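Local coordinates for protein exonuclease mut-7 homolog (Aedes aegypti, PDB 7JW2) that is the exonuclease domain of Nibbler, which probably trims the 3' ends of Argonaute-bound microRNAs as a magnesium-dependent 3'-5' exoribonuclease, at residues 35-40 with 187-192; 51-56 with 64-69. All coordinates share one frame; numbering follows the deposited sequence.

Both contacts are built on the central mixed sheet of the RNase H-like exonuclease domain, and their centres lie about 11 Å apart. Contact 1 sets strand 33-40 against helix 179-205 and carries Glu39 and Asp188, consistent with two of the acids of a DEDD site; Ala37 stands where the reference sequence has a further aspartate. Contact 2 is the hairpin that follows strand 33-40 in the chain and lines up beside it. The two meet through the backbone, where Ala37 O lies 2.8 Å from Gln54 N, a probable hydrogen bond. Gln54 NE2 also bonds to Glu39 OE1, so Gln54 would act as a second-shell residue to Glu39.

Contact 1 of 2, residues 35-40 with 187-192; sequences AFASEW and LDAFCL. Unlike the reference sequence in segment 35-40: Ala37 (reference Asp).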
ATOM      1  N   ALA A  35      16.848  -2.926  -6.265  1.00 14.49           N
ATOM      2  CA  ALA A  35      17.890  -1.950  -6.536  1.00 13.52           C
ATOM      3  C   ALA A  35      17.286  -0.557  -6.470  1.00 13.06           C
ATOM      4  O   ALA A  35      16.109  -0.373  -6.778  1.00 15.26           O
ATOM      5  CB  ALA A  35      18.532  -2.198  -7.903  1.00 15.09           C
ATOM      6  N   PHE A  36      18.078   0.424  -6.047  1.00 12.28           N
ATOM      7  CA  PHE A  36      17.542   1.783  -5.995  1.00 12.40           C
ATOM      8  C   PHE A  36      18.548   2.798  -6.510  1.00 14.25           C
ATOM      9  O   PHE A  36      19.771   2.603  -6.462  1.00 14.18           O
ATOM     10  CB  PHE A  36      17.044   2.175  -4.583  1.00 14.88           C
ATOM     11  CG  PHE A  36      18.121   2.405  -3.560  1.00 14.31           C
ATOM     12  CD1 PHE A  36      18.693   3.654  -3.372  1.00 18.34           C
ATOM     13  CD2 PHE A  36      18.498   1.375  -2.721  1.00 17.39           C
ATOM     14  CE1 PHE A  36      19.672   3.850  -2.396  1.00 18.71           C
ATOM     15  CE2 PHE A  36      19.459   1.558  -1.736  1.00 20.09           C
ATOM     16  CZ  PHE A  36      20.049   2.795  -1.571  1.00 19.47           C
ATOM     17  N   ALA A  37      17.985   3.899  -7.003  1.00 13.54           N
ATOM     18  CA  ALA A  37      18.701   5.066  -7.498  1.00 12.08           C
ATOM     19  C   ALA A  37      17.757   6.254  -7.390  1.00 12.92           C
ATOM     20  O   ALA A  37      16.579   6.102  -7.047  1.00 13.92           O
ATOM     21  CB  ALA A  37      19.179   4.860  -8.940  1.00 15.62           C
ATOM     22  N   SER A  38      18.282   7.451  -7.676  1.00 14.38           N
ATOM     23  CA  SER A  38      17.461   8.650  -7.571  1.00 13.67           C
ATOM     24  C   SER A  38      17.981   9.711  -8.521  1.00 14.37           C
ATOM     25  O   SER A  38      19.143   9.682  -8.944  1.00 16.34           O
ATOM     26  CB  SER A  38      17.418   9.177  -6.133  1.00 15.65           C
ATOM     27  OG  SER A  38      18.688   9.595  -5.683  1.00 19.30           O
ATOM     28  N   GLU A  39      17.089  10.645  -8.859  1.00 13.79           N
ATOM     29  CA  GLU A  39      17.433  11.799  -9.674  1.00 14.77           C
ATOM     30  C   GLU A  39      17.025  13.065  -8.938  1.00 15.19           C
ATOM     31  O   GLU A  39      15.955  13.129  -8.324  1.00 16.03           O
ATOM     32  CB  GLU A  39      16.756  11.765 -11.063  1.00 15.35           C
ATOM     33  CG  GLU A  39      16.913  10.463 -11.856  1.00 15.62           C
ATOM     34  CD  GLU A  39      18.352  10.031 -12.033  1.00 16.71           C
ATOM     35  OE1 GLU A  39      18.594   8.802 -12.112  1.00 17.40           O
ATOM     36  OE2 GLU A  39      19.252  10.907 -12.096  1.00 20.16           O
ATOM     37  N   TRP A  40      17.862  14.095  -9.059  1.00 18.15           N
ATOM     38  CA  TRP A  40      17.714  15.318  -8.290  1.00 17.88           C
ATOM     39  C   TRP A  40      17.538  16.510  -9.217  1.00 19.86           C
ATOM     40  O   TRP A  40      18.058  16.523 -10.335  1.00 22.44           O
ATOM     41  CB  TRP A  40      18.937  15.516  -7.391  1.00 19.19           C
ATOM     42  CG  TRP A  40      19.024  14.443  -6.346  1.00 19.29           C
ATOM     43  CD1 TRP A  40      19.406  13.148  -6.531  1.00 19.45           C
ATOM     44  CD2 TRP A  40      18.686  14.573  -4.965  1.00 19.32           C
ATOM     45  NE1 TRP A  40      19.337  12.461  -5.338  1.00 19.68           N
ATOM     46  CE2 TRP A  40      18.891  13.315  -4.365  1.00 19.47           C
ATOM     47  CE3 TRP A  40      18.235  15.635  -4.174  1.00 20.83           C
ATOM     48  CZ2 TRP A  40      18.667  13.090  -3.014  1.00 22.08           C
ATOM     49  CZ3 TRP A  40      18.006  15.411  -2.837  1.00 21.14           C
ATOM     50  CH2 TRP A  40      18.223  14.145  -2.268  1.00 20.21           C
ATOM     51  N   LEU A 187      16.643   2.499 -16.152  1.00 14.99           N
ATOM     52  CA  LEU A 187      17.797   1.636 -16.337  1.00 15.52           C
ATOM     53  C   LEU A 187      18.869   1.879 -15.281  1.00 15.72           C
ATOM     54  O   LEU A 187      19.622   0.952 -14.951  1.00 17.48           O
ATOM     55  CB  LEU A 187      18.359   1.831 -17.746  1.00 17.13           C
ATOM     56  CG  LEU A 187      19.471   0.863 -18.151  1.00 17.29           C
ATOM     57  CD1 LEU A 187      19.028  -0.590 -18.013  1.00 19.43           C
ATOM     58  CD2 LEU A 187      19.909   1.171 -19.580  1.00 17.79           C
ATOM     59  N   ASP A 188      18.963   3.097 -14.723  1.00 16.35           N
ATOM     60  CA  ASP A 188      20.034   3.344 -13.765  1.00 16.18           C
ATOM     61  C   ASP A 188      19.824   2.525 -12.496  1.00 16.38           C
ATOM     62  O   ASP A 188      20.798   2.154 -11.836  1.00 18.46           O
ATOM     63  CB  ASP A 188      20.170   4.839 -13.454  1.00 19.20           C
ATOM     64  CG  ASP A 188      21.620   5.319 -13.569  1.00 18.08           C
ATOM     65  OD1 ASP A 188      22.242   5.115 -14.641  1.00 20.94           O
ATOM     66  OD2 ASP A 188      22.144   5.878 -12.581  1.00 21.23           O
ATOM     67  N   ALA A 189      18.569   2.219 -12.160  1.00 15.25           N
ATOM     68  CA  ALA A 189      18.311   1.286 -11.069  1.00 14.65           C
ATOM     69  C   ALA A 189      18.439  -0.166 -11.533  1.00 15.08           C
ATOM     70  O   ALA A 189      19.108  -0.974 -10.873  1.00 15.27           O
ATOM     71  CB  ALA A 189      16.928   1.558 -10.468  1.00 15.39           C
ATOM     72  N   PHE A 190      17.821  -0.521 -12.669  1.00 14.97           N
ATOM     73  CA  PHE A 190      17.779  -1.928 -13.078  1.00 16.70           C
ATOM     74  C   PHE A 190      19.175  -2.498 -13.342  1.00 16.13           C
ATOM     75  O   PHE A 190      19.434  -3.678 -13.048  1.00 15.67           O
ATOM     76  CB  PHE A 190      16.905  -2.108 -14.320  1.00 17.05           C
ATOM     77  CG  PHE A 190      16.646  -3.555 -14.679  1.00 18.28           C
ATOM     78  CD1 PHE A 190      17.448  -4.210 -15.603  1.00 20.61           C
ATOM     79  CD2 PHE A 190      15.597  -4.247 -14.097  1.00 20.33           C
ATOM     80  CE1 PHE A 190      17.212  -5.537 -15.934  1.00 22.46           C
ATOM     81  CE2 PHE A 190      15.344  -5.575 -14.421  1.00 21.83           C
ATOM     82  CZ  PHE A 190      16.161  -6.221 -15.349  1.00 20.22           C
ATOM     83  N   CYS A 191      20.087  -1.697 -13.889  1.00 15.49           N
ATOM     84  CA  CYS A 191      21.396  -2.249 -14.246  1.00 15.91           C
ATOM     85  C   CYS A 191      22.173  -2.703 -13.015  1.00 15.30           C
ATOM     86  O   CYS A 191      23.103  -3.517 -13.138  1.00 15.83           O
ATOM     87  CB  CYS A 191      22.200  -1.231 -15.070  1.00 18.16           C
ATOM     88  SG  CYS A 191      22.938   0.150 -14.139  1.00 17.78           S
ATOM     89  N   LEU A 192      21.819  -2.198 -11.829  1.00 14.79           N
ATOM     90  CA  LEU A 192      22.481  -2.654 -10.614  1.00 16.60           C
ATOM     91  C   LEU A 192      22.188  -4.124 -10.359  1.00 15.42           C
ATOM     92  O   LEU A 192      23.075  -4.867  -9.906  1.00 14.46           O
ATOM     93  CB  LEU A 192      22.036  -1.799  -9.423  1.00 15.55           C
ATOM     94  CG  LEU A 192      22.202  -0.288  -9.608  1.00 14.60           C
ATOM     95  CD1 LEU A 192      21.668   0.420  -8.367  1.00 16.20           C
ATOM     96  CD2 LEU A 192      23.656   0.079  -9.886  1.00 18.61           C
TER
HETATM   97  O   HOH W   1      21.208   8.468 -12.099  1.00 26.83           O
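Leu192 and Ala35 meet where helix 179-205 lies on strand 33-40, the two short axes approaching to 6.7 Å and running nearly antiparallel at 152°. The leucine CB sits 3.8 Å from Ala35 CB. The first torsion turns CG anti to its own carbonyl carbon (chi1 -54°), and the second carries CD1 on in an extended line (chi2 178°). This methyl ends beside the strand backbone, 3.5 Å from Phe36 O, with Ala35 CB still near it. The alanine methyl has a second neighbour in the helix: Ala189 O is 3.3 Å from Ala35 CB. Two residues further along the strand, Ala37 CB lies 4.3 Å from Ala189 CB.

Toward the end of the strand the contact turns polar. No direct hydrogen bond joins the segments; instead, water 1 bridges two carboxylates, 2.6 Å from Glu39 OE1 and 2.8 Å from Asp188 OD2. Glu39 OE1 is also gripped by Gln54 NE2 of the neighbouring strand, which would help fix the carboxylate's rotation. On the other face of strand 33-40, Trp40 NE1 donates to Ser38 OG in a bent bond and is also paired with Asp99 OD1; Ser38 OG is bonded to Asp99 OD2.

Glu39 and Asp188 are consistent with two acids of a magnesium-binding DEDD site, and Asp99 is a candidate for another. Ala37 stands where the reference has the aspartate that would be the first of the set; this chain has a methyl there instead of a carboxylate. Small alanines let the helix backbone come close to the strand, with Leu192 beside them, while the water between Glu39 OE1 and Asp188 OD2, 4.6 Å apart, would ease any repulsion between the two carboxylates.

Contact 2 of 2, residues 51-56 with 64-69; sequences SLIQLA and IDVMVS
A beta hairpin made of strands 50-56 and 61-65 brings Ile53 and Ile64 together as an antiparallel hydrogen-bonded pair. Ile64 N donates to Ile53 O at 2.7 Å, and Ile53 N returns the bond to Ile64 O at 3.1 Å. The same Ile64 O also receives a CA-H...O contact from Leu52 CA at 3.2 Å. Leu52 and Asp65 form the adjoining non-hydrogen-bonded pair, with Leu52 CD2 lying 3.8 Å from Asp65 CA. A further backbone bond, Val66 N to Ser51 O at 3.0 Å, carries the pairing beyond the strand into the short, weakly bonded helix at about 66-69.

Asp65 is the N-cap of that helix. Its CG stands anti to the backbone N (chi1 -173°), and Val68 N reaches OD1 from above the carboxylate plane at 3.1 Å. Asp65 O is held twice by one residue: Ser69 N and Ser69 OG approach it from opposite faces. The carboxylate also forms a salt bridge through OD2 with Arg175.

On the opposite edge of strand 50-56, Ser51 and Leu52 both face Glu39 in a classic beta bulge. One face of the hairpin carries Ile53, Ile64 and Leu55, where the side chains of Leu55 and Ile64 cross obliquely, their CD1 atoms 4.1 Å apart; helices 73-84 and 18-28 pack against this side. Leu52, on the other face, rests on Ala185 of helix 179-205, placing the hairpin between helices on both sides of the sheet.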
ATOM      1  N   SER A  51      13.781  14.733  -7.455  1.00 14.12           N
ATOM      2  CA  SER A  51      12.828  14.618  -8.553  1.00 14.47           C
ATOM      3  C   SER A  51      12.216  13.222  -8.638  1.00 14.14           C
ATOM      4  O   SER A  51      10.988  13.086  -8.640  1.00 14.20           O
ATOM      5  CB  SER A  51      13.508  14.992  -9.883  1.00 15.67           C
ATOM      6  OG  SER A  51      12.666  14.692 -10.983  1.00 15.74           O
ATOM      7  N   LEU A  52      13.060  12.188  -8.696  1.00 13.95           N
ATOM      8  CA  LEU A  52      12.635  10.801  -8.840  1.00 13.06           C
ATOM      9  C   LEU A  52      13.385   9.935  -7.847  1.00 12.60           C
ATOM     10  O   LEU A  52      14.542  10.208  -7.533  1.00 13.25           O
ATOM     11  CB  LEU A  52      12.921  10.246 -10.248  1.00 14.41           C
ATOM     12  CG  LEU A  52      12.216  10.872 -11.451  1.00 15.22           C
ATOM     13  CD1 LEU A  52      12.709  10.192 -12.720  1.00 16.23           C
ATOM     14  CD2 LEU A  52      10.709  10.737 -11.333  1.00 16.98           C
ATOM     15  N   ILE A  53      12.709   8.890  -7.359  1.00 11.97           N
ATOM     16  CA  ILE A  53      13.358   7.743  -6.720  1.00 12.76           C
ATOM     17  C   ILE A  53      12.954   6.497  -7.493  1.00 11.97           C
ATOM     18  O   ILE A  53      11.761   6.272  -7.735  1.00 14.59           O
ATOM     19  CB  ILE A  53      12.977   7.629  -5.235  1.00 13.41           C
ATOM     20  CG1 ILE A  53      13.530   8.835  -4.469  1.00 15.07           C
ATOM     21  CG2 ILE A  53      13.553   6.332  -4.650  1.00 15.49           C
ATOM     22  CD1 ILE A  53      12.958   8.954  -3.080  1.00 18.84           C
ATOM     23  N   GLN A  54      13.940   5.705  -7.912  1.00 12.32           N
ATOM     24  CA  GLN A  54      13.690   4.544  -8.761  1.00 11.33           C
ATOM     25  C   GLN A  54      13.980   3.262  -7.986  1.00 10.95           C
ATOM     26  O   GLN A  54      15.054   3.126  -7.393  1.00 13.25           O
ATOM     27  CB  GLN A  54      14.526   4.574 -10.048  1.00 13.61           C
ATOM     28  CG  GLN A  54      14.425   5.847 -10.903  1.00 14.87           C
ATOM     29  CD  GLN A  54      15.540   6.837 -10.612  1.00 15.50           C
ATOM     30  OE1 GLN A  54      15.338   7.803  -9.875  1.00 15.01           O
ATOM     31  NE2 GLN A  54      16.713   6.609 -11.201  1.00 16.46           N
ATOM     32  N   LEU A  55      13.017   2.342  -7.998  1.00 11.86           N
ATOM     33  CA  LEU A  55      13.126   1.059  -7.308  1.00 11.92           C
ATOM     34  C   LEU A  55      12.879  -0.055  -8.309  1.00 12.67           C
ATOM     35  O   LEU A  55      11.796  -0.125  -8.900  1.00 14.55           O
ATOM     36  CB  LEU A  55      12.125   0.969  -6.153  1.00 14.75           C
ATOM     37  CG  LEU A  55      12.142   2.171  -5.208  1.00 14.40           C
ATOM     38  CD1 LEU A  55      11.029   2.115  -4.166  1.00 16.26           C
ATOM     39  CD2 LEU A  55      13.499   2.322  -4.537  1.00 17.69           C
ATOM     40  N   ALA A  56      13.864  -0.941  -8.473  1.00 13.24           N
ATOM     41  CA  ALA A  56      13.815  -1.989  -9.487  1.00 12.80           C
ATOM     42  C   ALA A  56      13.819  -3.378  -8.860  1.00 14.15           C
ATOM     43  O   ALA A  56      14.596  -3.650  -7.943  1.00 16.73           O
ATOM     44  CB  ALA A  56      15.010  -1.875 -10.442  1.00 15.83           C
ATOM     45  N   ILE A  64       9.219   6.736  -8.573  1.00 13.98           N
ATOM     46  CA  ILE A  64       8.382   7.611  -7.753  1.00 14.35           C
ATOM     47  C   ILE A  64       8.636   9.054  -8.171  1.00 12.51           C
ATOM     48  O   ILE A  64       9.758   9.558  -8.024  1.00 14.22           O
ATOM     49  CB  ILE A  64       8.664   7.435  -6.254  1.00 13.11           C
ATOM     50  CG1 ILE A  64       8.566   5.966  -5.820  1.00 14.83           C
ATOM     51  CG2 ILE A  64       7.711   8.343  -5.425  1.00 15.54           C
ATOM     52  CD1 ILE A  64       9.221   5.743  -4.465  1.00 15.99           C
ATOM     53  N   ASP A  65       7.589   9.723  -8.673  1.00 14.53           N
ATOM     54  CA  ASP A  65       7.675  11.134  -9.058  1.00 15.57           C
ATOM     55  C   ASP A  65       7.423  11.956  -7.803  1.00 13.46           C
ATOM     56  O   ASP A  65       6.274  12.144  -7.383  1.00 15.47           O
ATOM     57  CB  ASP A  65       6.682  11.475 -10.161  1.00 15.18           C
ATOM     58  CG  ASP A  65       6.875  12.880 -10.683  1.00 15.86           C
ATOM     59  OD1 ASP A  65       7.396  13.717  -9.927  1.00 16.49           O
ATOM     60  OD2 ASP A  65       6.528  13.122 -11.850  1.00 19.26           O
ATOM     61  N   VAL A  66       8.506  12.409  -7.174  1.00 14.05           N
ATOM     62  CA  VAL A  66       8.372  13.095  -5.897  1.00 14.45           C
ATOM     63  C   VAL A  66       7.750  14.465  -6.096  1.00 17.66           C
ATOM     64  O   VAL A  66       7.068  14.983  -5.206  1.00 19.43           O
ATOM     65  CB  VAL A  66       9.746  13.172  -5.209  1.00 16.06           C
ATOM     66  CG1 VAL A  66       9.668  13.977  -3.920  1.00 17.93           C
ATOM     67  CG2 VAL A  66      10.267  11.745  -4.924  1.00 16.31           C
ATOM     68  N   MET A  67       7.966  15.071  -7.266  1.00 17.68           N
ATOM     69  CA  MET A  67       7.425  16.400  -7.529  1.00 18.37           C
ATOM     70  C   MET A  67       5.907  16.379  -7.642  1.00 21.63           C
ATOM     71  O   MET A  67       5.236  17.314  -7.189  1.00 25.12           O
ATOM     72  CB  MET A  67       8.044  16.960  -8.810  1.00 18.02           C
ATOM     73  CG  MET A  67       9.482  17.382  -8.646  1.00 20.48           C
ATOM     74  SD  MET A  67      10.182  18.036 -10.183  1.00 21.64           S
ATOM     75  CE  MET A  67       9.186  19.495 -10.411  1.00 22.69           C
ATOM     76  N   VAL A  68       5.343  15.335  -8.244  1.00 20.79           N
ATOM     77  CA  VAL A  68       3.917  15.290  -8.566  1.00 19.63           C
ATOM     78  C   VAL A  68       3.107  14.532  -7.511  1.00 23.03           C
ATOM     79  O   VAL A  68       1.915  14.802  -7.308  1.00 22.66           O
ATOM     80  CB  VAL A  68       3.718  14.670  -9.964  1.00 20.64           C
ATOM     81  CG1 VAL A  68       2.239  14.494 -10.293  1.00 23.41           C
ATOM     82  CG2 VAL A  68       4.394  15.538 -11.030  1.00 20.13           C
ATOM     83  N   SER A  69       3.738  13.585  -6.809  1.00 18.88           N
ATOM     84  CA  SER A  69       2.969  12.612  -6.037  1.00 19.09           C
ATOM     85  C   SER A  69       2.375  13.191  -4.754  1.00 24.44           C
ATOM     86  O   SER A  69       1.360  12.676  -4.273  1.00 28.26           O
ATOM     87  CB  SER A  69       3.857  11.423  -5.684  1.00 18.53           C
ATOM     88  OG  SER A  69       4.053  10.592  -6.807  1.00 20.47           O
TER